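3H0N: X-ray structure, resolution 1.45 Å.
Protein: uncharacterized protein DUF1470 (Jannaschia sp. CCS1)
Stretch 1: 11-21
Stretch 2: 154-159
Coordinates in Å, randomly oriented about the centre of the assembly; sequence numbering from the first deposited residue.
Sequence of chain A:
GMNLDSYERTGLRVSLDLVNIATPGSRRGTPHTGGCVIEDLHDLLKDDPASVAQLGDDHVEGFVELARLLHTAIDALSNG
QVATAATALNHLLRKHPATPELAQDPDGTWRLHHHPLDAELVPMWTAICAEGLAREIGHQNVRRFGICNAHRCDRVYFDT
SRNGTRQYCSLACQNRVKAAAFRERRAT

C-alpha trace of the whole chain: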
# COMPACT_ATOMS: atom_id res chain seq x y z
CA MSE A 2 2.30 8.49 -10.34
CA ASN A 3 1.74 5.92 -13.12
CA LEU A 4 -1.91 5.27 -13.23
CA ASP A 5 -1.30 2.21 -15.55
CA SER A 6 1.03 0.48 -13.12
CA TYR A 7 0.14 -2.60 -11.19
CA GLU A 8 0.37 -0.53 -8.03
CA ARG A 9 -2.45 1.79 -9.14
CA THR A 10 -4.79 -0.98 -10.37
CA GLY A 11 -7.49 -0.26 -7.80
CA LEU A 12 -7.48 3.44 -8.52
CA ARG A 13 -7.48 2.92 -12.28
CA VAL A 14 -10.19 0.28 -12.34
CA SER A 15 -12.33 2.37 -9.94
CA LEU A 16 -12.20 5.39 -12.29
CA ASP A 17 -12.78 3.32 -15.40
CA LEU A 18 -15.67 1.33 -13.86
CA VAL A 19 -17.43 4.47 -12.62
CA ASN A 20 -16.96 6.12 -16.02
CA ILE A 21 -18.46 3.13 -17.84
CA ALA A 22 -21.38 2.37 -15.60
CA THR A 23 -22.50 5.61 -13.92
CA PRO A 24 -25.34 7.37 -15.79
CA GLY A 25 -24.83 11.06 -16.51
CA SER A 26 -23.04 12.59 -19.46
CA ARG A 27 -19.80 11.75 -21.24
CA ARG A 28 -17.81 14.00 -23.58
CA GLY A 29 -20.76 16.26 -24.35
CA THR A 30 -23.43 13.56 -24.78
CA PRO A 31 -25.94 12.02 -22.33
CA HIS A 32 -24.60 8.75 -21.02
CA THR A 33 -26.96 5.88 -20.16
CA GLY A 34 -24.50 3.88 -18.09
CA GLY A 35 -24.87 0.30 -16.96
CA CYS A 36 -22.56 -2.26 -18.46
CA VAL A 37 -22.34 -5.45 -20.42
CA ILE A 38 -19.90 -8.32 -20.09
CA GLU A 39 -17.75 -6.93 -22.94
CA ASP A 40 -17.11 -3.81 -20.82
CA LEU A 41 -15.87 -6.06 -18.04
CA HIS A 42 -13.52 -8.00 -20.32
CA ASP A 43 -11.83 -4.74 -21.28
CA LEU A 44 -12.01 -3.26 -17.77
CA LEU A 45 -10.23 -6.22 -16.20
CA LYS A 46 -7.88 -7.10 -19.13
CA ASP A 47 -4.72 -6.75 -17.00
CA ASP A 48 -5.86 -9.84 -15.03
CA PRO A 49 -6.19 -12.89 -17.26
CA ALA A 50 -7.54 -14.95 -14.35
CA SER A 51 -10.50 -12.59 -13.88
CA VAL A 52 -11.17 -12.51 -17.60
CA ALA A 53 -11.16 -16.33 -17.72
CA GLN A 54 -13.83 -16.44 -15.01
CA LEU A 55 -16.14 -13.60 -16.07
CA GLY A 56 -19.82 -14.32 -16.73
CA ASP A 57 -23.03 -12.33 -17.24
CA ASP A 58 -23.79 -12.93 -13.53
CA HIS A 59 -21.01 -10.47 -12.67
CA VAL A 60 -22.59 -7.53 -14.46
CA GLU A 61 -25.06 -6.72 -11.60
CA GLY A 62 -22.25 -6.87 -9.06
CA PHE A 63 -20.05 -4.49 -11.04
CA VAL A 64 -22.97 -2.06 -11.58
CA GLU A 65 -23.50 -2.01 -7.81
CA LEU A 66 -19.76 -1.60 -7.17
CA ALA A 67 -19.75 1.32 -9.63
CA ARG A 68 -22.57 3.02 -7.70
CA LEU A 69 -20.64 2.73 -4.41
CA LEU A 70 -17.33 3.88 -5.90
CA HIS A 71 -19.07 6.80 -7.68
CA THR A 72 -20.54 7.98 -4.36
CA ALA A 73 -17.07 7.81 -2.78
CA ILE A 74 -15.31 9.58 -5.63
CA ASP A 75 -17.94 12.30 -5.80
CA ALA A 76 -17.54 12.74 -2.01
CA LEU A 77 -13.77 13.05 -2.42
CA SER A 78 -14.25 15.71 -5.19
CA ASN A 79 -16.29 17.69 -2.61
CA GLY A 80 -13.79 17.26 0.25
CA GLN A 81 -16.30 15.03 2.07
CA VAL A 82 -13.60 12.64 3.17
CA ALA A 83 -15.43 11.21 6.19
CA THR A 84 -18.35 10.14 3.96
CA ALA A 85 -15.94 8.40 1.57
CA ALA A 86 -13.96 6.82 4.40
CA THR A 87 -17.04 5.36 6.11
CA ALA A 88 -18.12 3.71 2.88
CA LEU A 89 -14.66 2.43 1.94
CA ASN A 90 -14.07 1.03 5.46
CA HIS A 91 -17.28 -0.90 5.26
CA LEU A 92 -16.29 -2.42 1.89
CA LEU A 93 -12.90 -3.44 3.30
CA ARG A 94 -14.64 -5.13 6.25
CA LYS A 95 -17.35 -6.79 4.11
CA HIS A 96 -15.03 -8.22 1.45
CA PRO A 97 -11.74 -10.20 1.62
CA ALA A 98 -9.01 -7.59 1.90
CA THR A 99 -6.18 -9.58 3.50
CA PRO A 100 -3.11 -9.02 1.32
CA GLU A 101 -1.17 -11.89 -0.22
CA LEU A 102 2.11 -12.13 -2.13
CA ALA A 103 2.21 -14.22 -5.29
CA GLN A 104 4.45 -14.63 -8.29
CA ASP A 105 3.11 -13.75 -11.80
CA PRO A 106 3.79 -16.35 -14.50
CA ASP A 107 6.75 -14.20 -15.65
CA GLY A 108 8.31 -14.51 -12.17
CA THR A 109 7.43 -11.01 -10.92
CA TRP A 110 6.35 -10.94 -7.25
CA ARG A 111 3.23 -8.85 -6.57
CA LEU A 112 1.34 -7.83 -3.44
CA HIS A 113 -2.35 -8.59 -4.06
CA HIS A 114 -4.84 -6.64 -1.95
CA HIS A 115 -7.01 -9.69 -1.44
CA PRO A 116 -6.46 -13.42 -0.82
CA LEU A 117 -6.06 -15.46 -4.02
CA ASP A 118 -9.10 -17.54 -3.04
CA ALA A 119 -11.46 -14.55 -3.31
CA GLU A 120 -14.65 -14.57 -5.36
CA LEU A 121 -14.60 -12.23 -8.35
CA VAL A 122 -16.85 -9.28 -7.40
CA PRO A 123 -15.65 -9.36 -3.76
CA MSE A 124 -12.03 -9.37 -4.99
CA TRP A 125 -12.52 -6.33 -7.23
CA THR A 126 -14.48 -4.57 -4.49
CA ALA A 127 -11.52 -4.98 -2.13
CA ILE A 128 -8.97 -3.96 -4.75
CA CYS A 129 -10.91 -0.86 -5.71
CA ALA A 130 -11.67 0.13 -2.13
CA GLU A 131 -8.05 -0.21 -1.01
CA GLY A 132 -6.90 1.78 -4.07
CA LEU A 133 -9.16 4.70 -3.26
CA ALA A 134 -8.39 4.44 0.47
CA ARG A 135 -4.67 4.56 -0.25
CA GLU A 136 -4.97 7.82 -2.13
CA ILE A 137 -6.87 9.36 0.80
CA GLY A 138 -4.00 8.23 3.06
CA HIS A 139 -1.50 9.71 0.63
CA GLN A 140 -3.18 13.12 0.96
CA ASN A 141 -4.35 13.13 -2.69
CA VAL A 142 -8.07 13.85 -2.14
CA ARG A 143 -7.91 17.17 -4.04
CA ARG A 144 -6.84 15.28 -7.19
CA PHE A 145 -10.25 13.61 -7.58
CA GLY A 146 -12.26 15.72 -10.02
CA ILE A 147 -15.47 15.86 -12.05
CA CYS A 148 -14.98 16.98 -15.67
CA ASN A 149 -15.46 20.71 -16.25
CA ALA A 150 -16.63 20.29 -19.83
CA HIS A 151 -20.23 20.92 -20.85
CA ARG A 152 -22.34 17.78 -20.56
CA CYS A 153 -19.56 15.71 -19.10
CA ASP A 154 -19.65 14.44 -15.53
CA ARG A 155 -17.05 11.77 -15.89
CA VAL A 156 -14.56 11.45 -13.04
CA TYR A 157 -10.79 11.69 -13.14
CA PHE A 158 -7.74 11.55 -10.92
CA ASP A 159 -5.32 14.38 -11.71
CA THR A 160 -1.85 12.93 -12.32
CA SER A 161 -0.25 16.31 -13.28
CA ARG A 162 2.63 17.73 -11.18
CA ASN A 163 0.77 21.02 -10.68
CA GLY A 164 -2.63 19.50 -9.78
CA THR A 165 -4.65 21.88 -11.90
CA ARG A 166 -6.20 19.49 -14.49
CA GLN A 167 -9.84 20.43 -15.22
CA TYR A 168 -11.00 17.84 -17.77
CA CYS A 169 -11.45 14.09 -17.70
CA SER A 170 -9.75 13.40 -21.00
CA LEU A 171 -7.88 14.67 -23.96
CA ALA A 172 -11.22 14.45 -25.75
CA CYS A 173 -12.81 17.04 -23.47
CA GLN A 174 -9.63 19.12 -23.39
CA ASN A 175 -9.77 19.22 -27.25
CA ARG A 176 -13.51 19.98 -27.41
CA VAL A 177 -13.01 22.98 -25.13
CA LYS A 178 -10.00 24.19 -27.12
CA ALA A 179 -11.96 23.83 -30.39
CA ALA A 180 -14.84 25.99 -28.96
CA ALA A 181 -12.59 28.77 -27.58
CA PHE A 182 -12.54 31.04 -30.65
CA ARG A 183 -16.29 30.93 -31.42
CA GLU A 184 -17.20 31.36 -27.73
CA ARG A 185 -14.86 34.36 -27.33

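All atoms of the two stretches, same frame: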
# COMPACT_ATOMS: atom_id res chain seq x y z
N GLY A 11 -6.22 -0.55 -8.43
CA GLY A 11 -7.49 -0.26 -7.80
C GLY A 11 -8.00 1.11 -8.15
O GLY A 11 -9.18 1.29 -8.42
N LEU A 12 -7.10 2.07 -8.13
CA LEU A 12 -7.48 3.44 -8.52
C LEU A 12 -7.95 3.49 -9.96
O LEU A 12 -9.02 4.08 -10.30
CB LEU A 12 -6.30 4.42 -8.30
CG LEU A 12 -6.48 5.87 -8.76
CD1 LEU A 12 -7.64 6.53 -7.97
CD2 LEU A 12 -5.17 6.64 -8.58
N ARG A 13 -7.18 2.88 -10.86
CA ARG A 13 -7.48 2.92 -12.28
C ARG A 13 -8.79 2.22 -12.61
O ARG A 13 -9.62 2.76 -13.34
CB ARG A 13 -6.35 2.24 -13.05
CG ARG A 13 -6.55 2.15 -14.54
CD ARG A 13 -5.38 1.50 -15.26
NE ARG A 13 -5.07 0.13 -14.90
CZ ARG A 13 -4.09 -0.29 -14.05
NH1 ARG A 13 -3.33 0.54 -13.33
NH2 ARG A 13 -3.91 -1.59 -13.91
N VAL A 14 -8.98 1.03 -12.07
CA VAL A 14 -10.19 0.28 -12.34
C VAL A 14 -11.39 1.01 -11.74
O VAL A 14 -12.46 1.06 -12.34
CB VAL A 14 -10.06 -1.16 -11.83
CG1 VAL A 14 -11.40 -1.90 -11.84
CG2 VAL A 14 -9.06 -1.95 -12.67
N SER A 15 -11.22 1.62 -10.56
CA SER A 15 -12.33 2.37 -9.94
C SER A 15 -12.81 3.49 -10.87
O SER A 15 -14.01 3.63 -11.13
CB SER A 15 -11.89 3.03 -8.63
OG SER A 15 -11.67 2.09 -7.59
N LEU A 16 -11.87 4.27 -11.38
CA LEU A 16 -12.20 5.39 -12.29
C LEU A 16 -12.86 4.88 -13.54
O LEU A 16 -13.90 5.41 -13.97
CB LEU A 16 -10.95 6.19 -12.65
CG LEU A 16 -10.27 6.88 -11.46
CD1 LEU A 16 -8.83 7.29 -11.86
CD2 LEU A 16 -11.04 8.11 -10.96
N ASP A 17 -12.27 3.87 -14.15
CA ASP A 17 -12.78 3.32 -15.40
C ASP A 17 -14.19 2.70 -15.23
O ASP A 17 -15.05 2.89 -16.10
CB ASP A 17 -11.83 2.26 -15.96
CG ASP A 17 -10.56 2.83 -16.55
OD1 ASP A 17 -10.48 4.06 -16.71
OD2 ASP A 17 -9.69 2.00 -16.88
N LEU A 18 -14.39 2.00 -14.12
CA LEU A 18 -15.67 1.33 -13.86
C LEU A 18 -16.75 2.38 -13.64
O LEU A 18 -17.85 2.29 -14.22
CB LEU A 18 -15.53 0.39 -12.65
CG LEU A 18 -16.87 -0.18 -12.17
CD1 LEU A 18 -17.60 -1.00 -13.24
CD2 LEU A 18 -16.58 -1.00 -10.92
N VAL A 19 -16.46 3.38 -12.83
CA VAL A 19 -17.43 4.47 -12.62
C VAL A 19 -17.75 5.14 -13.94
O VAL A 19 -18.91 5.44 -14.23
CB VAL A 19 -16.88 5.45 -11.58
CG1 VAL A 19 -17.62 6.82 -11.63
CG2 VAL A 19 -16.92 4.78 -10.18
N ASN A 20 -16.73 5.37 -14.79
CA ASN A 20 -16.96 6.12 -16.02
C ASN A 20 -17.74 5.31 -17.05
O ASN A 20 -18.49 5.86 -17.84
CB ASN A 20 -15.65 6.66 -16.56
CG ASN A 20 -15.21 7.90 -15.80
OD1 ASN A 20 -16.04 8.60 -15.22
ND2 ASN A 20 -13.91 8.17 -15.79
N ILE A 21 -17.63 3.98 -17.01
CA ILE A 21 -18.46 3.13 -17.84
C ILE A 21 -19.91 3.11 -17.34
O ILE A 21 -20.85 3.37 -18.10
CB ILE A 21 -17.94 1.67 -17.84
CG1 ILE A 21 -16.61 1.61 -18.56
CG2 ILE A 21 -18.98 0.74 -18.53
CD1 ILE A 21 -15.78 0.33 -18.23
N ASP A 154 -19.91 14.62 -16.97
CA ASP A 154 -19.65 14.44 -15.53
C ASP A 154 -18.83 13.21 -15.20
O ASP A 154 -18.90 12.66 -14.10
CB ASP A 154 -20.93 14.51 -14.72
CG ASP A 154 -21.83 13.33 -14.90
OD1 ASP A 154 -21.66 12.52 -15.81
OD2 ASP A 154 -22.76 13.22 -14.08
N ARG A 155 -17.99 12.84 -16.14
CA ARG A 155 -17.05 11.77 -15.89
C ARG A 155 -16.03 12.22 -14.84
O ARG A 155 -15.70 13.39 -14.70
CB ARG A 155 -16.35 11.33 -17.17
CG ARG A 155 -17.24 10.81 -18.26
CD ARG A 155 -18.12 9.65 -17.87
NE ARG A 155 -19.37 10.07 -17.29
CZ ARG A 155 -20.27 9.24 -16.74
NH1 ARG A 155 -20.08 7.93 -16.71
NH2 ARG A 155 -21.41 9.71 -16.24
N VAL A 156 -15.53 11.23 -14.12
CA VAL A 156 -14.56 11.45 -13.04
C VAL A 156 -13.13 11.26 -13.55
O VAL A 156 -12.87 10.59 -14.55
CB VAL A 156 -14.81 10.53 -11.82
CG1 VAL A 156 -16.22 10.75 -11.26
CG2 VAL A 156 -14.55 9.07 -12.11
N TYR A 157 -12.20 11.86 -12.81
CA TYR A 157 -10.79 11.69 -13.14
C TYR A 157 -9.96 11.87 -11.89
O TYR A 157 -10.40 12.44 -10.89
CB TYR A 157 -10.36 12.65 -14.27
CG TYR A 157 -10.40 14.10 -13.91
CD1 TYR A 157 -11.60 14.82 -14.00
CD2 TYR A 157 -9.28 14.79 -13.46
CE1 TYR A 157 -11.65 16.15 -13.66
CE2 TYR A 157 -9.33 16.13 -13.15
CZ TYR A 157 -10.53 16.79 -13.20
OH TYR A 157 -10.61 18.13 -12.86
N PHE A 158 -8.75 11.32 -11.95
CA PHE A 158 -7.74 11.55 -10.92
C PHE A 158 -6.60 12.28 -11.61
O PHE A 158 -6.02 11.81 -12.58
CB PHE A 158 -7.25 10.24 -10.31
CG PHE A 158 -6.24 10.44 -9.22
CD1 PHE A 158 -4.91 10.52 -9.55
CD2 PHE A 158 -6.59 10.59 -7.90
CE1 PHE A 158 -3.93 10.76 -8.56
CE2 PHE A 158 -5.65 10.78 -6.92
CZ PHE A 158 -4.31 10.88 -7.27
N ASP A 159 -6.33 13.49 -11.14
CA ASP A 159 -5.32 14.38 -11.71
C ASP A 159 -3.91 13.87 -11.39
O ASP A 159 -3.50 13.81 -10.22
CB ASP A 159 -5.50 15.78 -11.12
CG ASP A 159 -4.60 16.84 -11.75
OD1 ASP A 159 -3.68 16.51 -12.54
OD2 ASP A 159 -4.85 18.03 -11.40

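The most distinctive feature of this contact is the way the side chain of Asn20, on a helix, bonds to the backbone of a strand residue as a neighbouring strand might. Its carboxamide engages both polar backbone groups of Val156: the amide N of Val156 donates to Asn20 OD1 at 2.9 Å, and Asn20 ND2 donates to Val156 O, also at 2.9 Å. The N-H...acceptor angles, 161° and 173°, are close to linear. An asparagine side chain carries the same donor and acceptor pair as a peptide group, so a single residue can satisfy the N-H and the C=O of Val156 together. Asn20 reaches this position with chi1 in the m well; its CA-to-CB bond points sideways, but the end of the side chain comes nearer to the strand.

The elements joined in this way lie far apart in the chain: touching residues are at least 135 positions apart in sequence. Residues 11-21 belong to a longer helix, held by regular i to i+4 backbone hydrogen bonds, and residues 156-158 form a short strand. Their axes run nearly antiparallel, at 164°, and approach to 8.3 Å. Consequently the register descends along the helix as it climbs along the strand: the CA of Asn20 lies 5.7 Å from the CA of Arg155, and the CA of Leu16 lies 6.5 Å from the CA of Tyr157. Together the two stretches bury 418 Å².

Arg155 adds a third hydrogen bond beside the asparagine. Its NH1 donates to the backbone O of Asn20 at 2.8 Å, with the acceptor at the edge of the guanidinium, near its plane, where the N-H groups point. The backbone carbonyl of Asn20 thus accepts from a charged donor, while the Asn20 side chain holds Val156, the first residue of the strand. The guanidinium is further held by Asp154, whose OD1 accepts a hydrogen bond from Arg155 NH2 at 2.9 Å within a salt bridge.

Away from this polar end, the contact is apolar. Alternation along the strand turns the CA-to-CB bonds of Val156 and Phe158 toward the helix and that of Tyr157 away. Val156 CG2 packs against both Leu16 CD2 and Val19 CG1, at 3.8 Å in each case, so one methyl group meets two helix side chains. Leu16, pointing toward the strand, also spans to the next inward-facing residue: its CD1 lies 3.7 Å from Phe158 CB, while its CD2 comes within 4.0 Å of the backbone C of Tyr157.

Leu12, one turn earlier on the helix, completes the row. Its CD2 sits over one face of the Phe158 ring, 4.0 Å from Phe158 CG and only 13° off the ring normal as seen from the ring centroid, a CH-pi arrangement in which the methyl group rests on the pi cloud. Leu12, Leu16 and Asn20, spaced four residues apart, therefore form a stripe along the helix that changes from hydrophobic packing to hydrogen bonding as it follows the strand back toward Arg155.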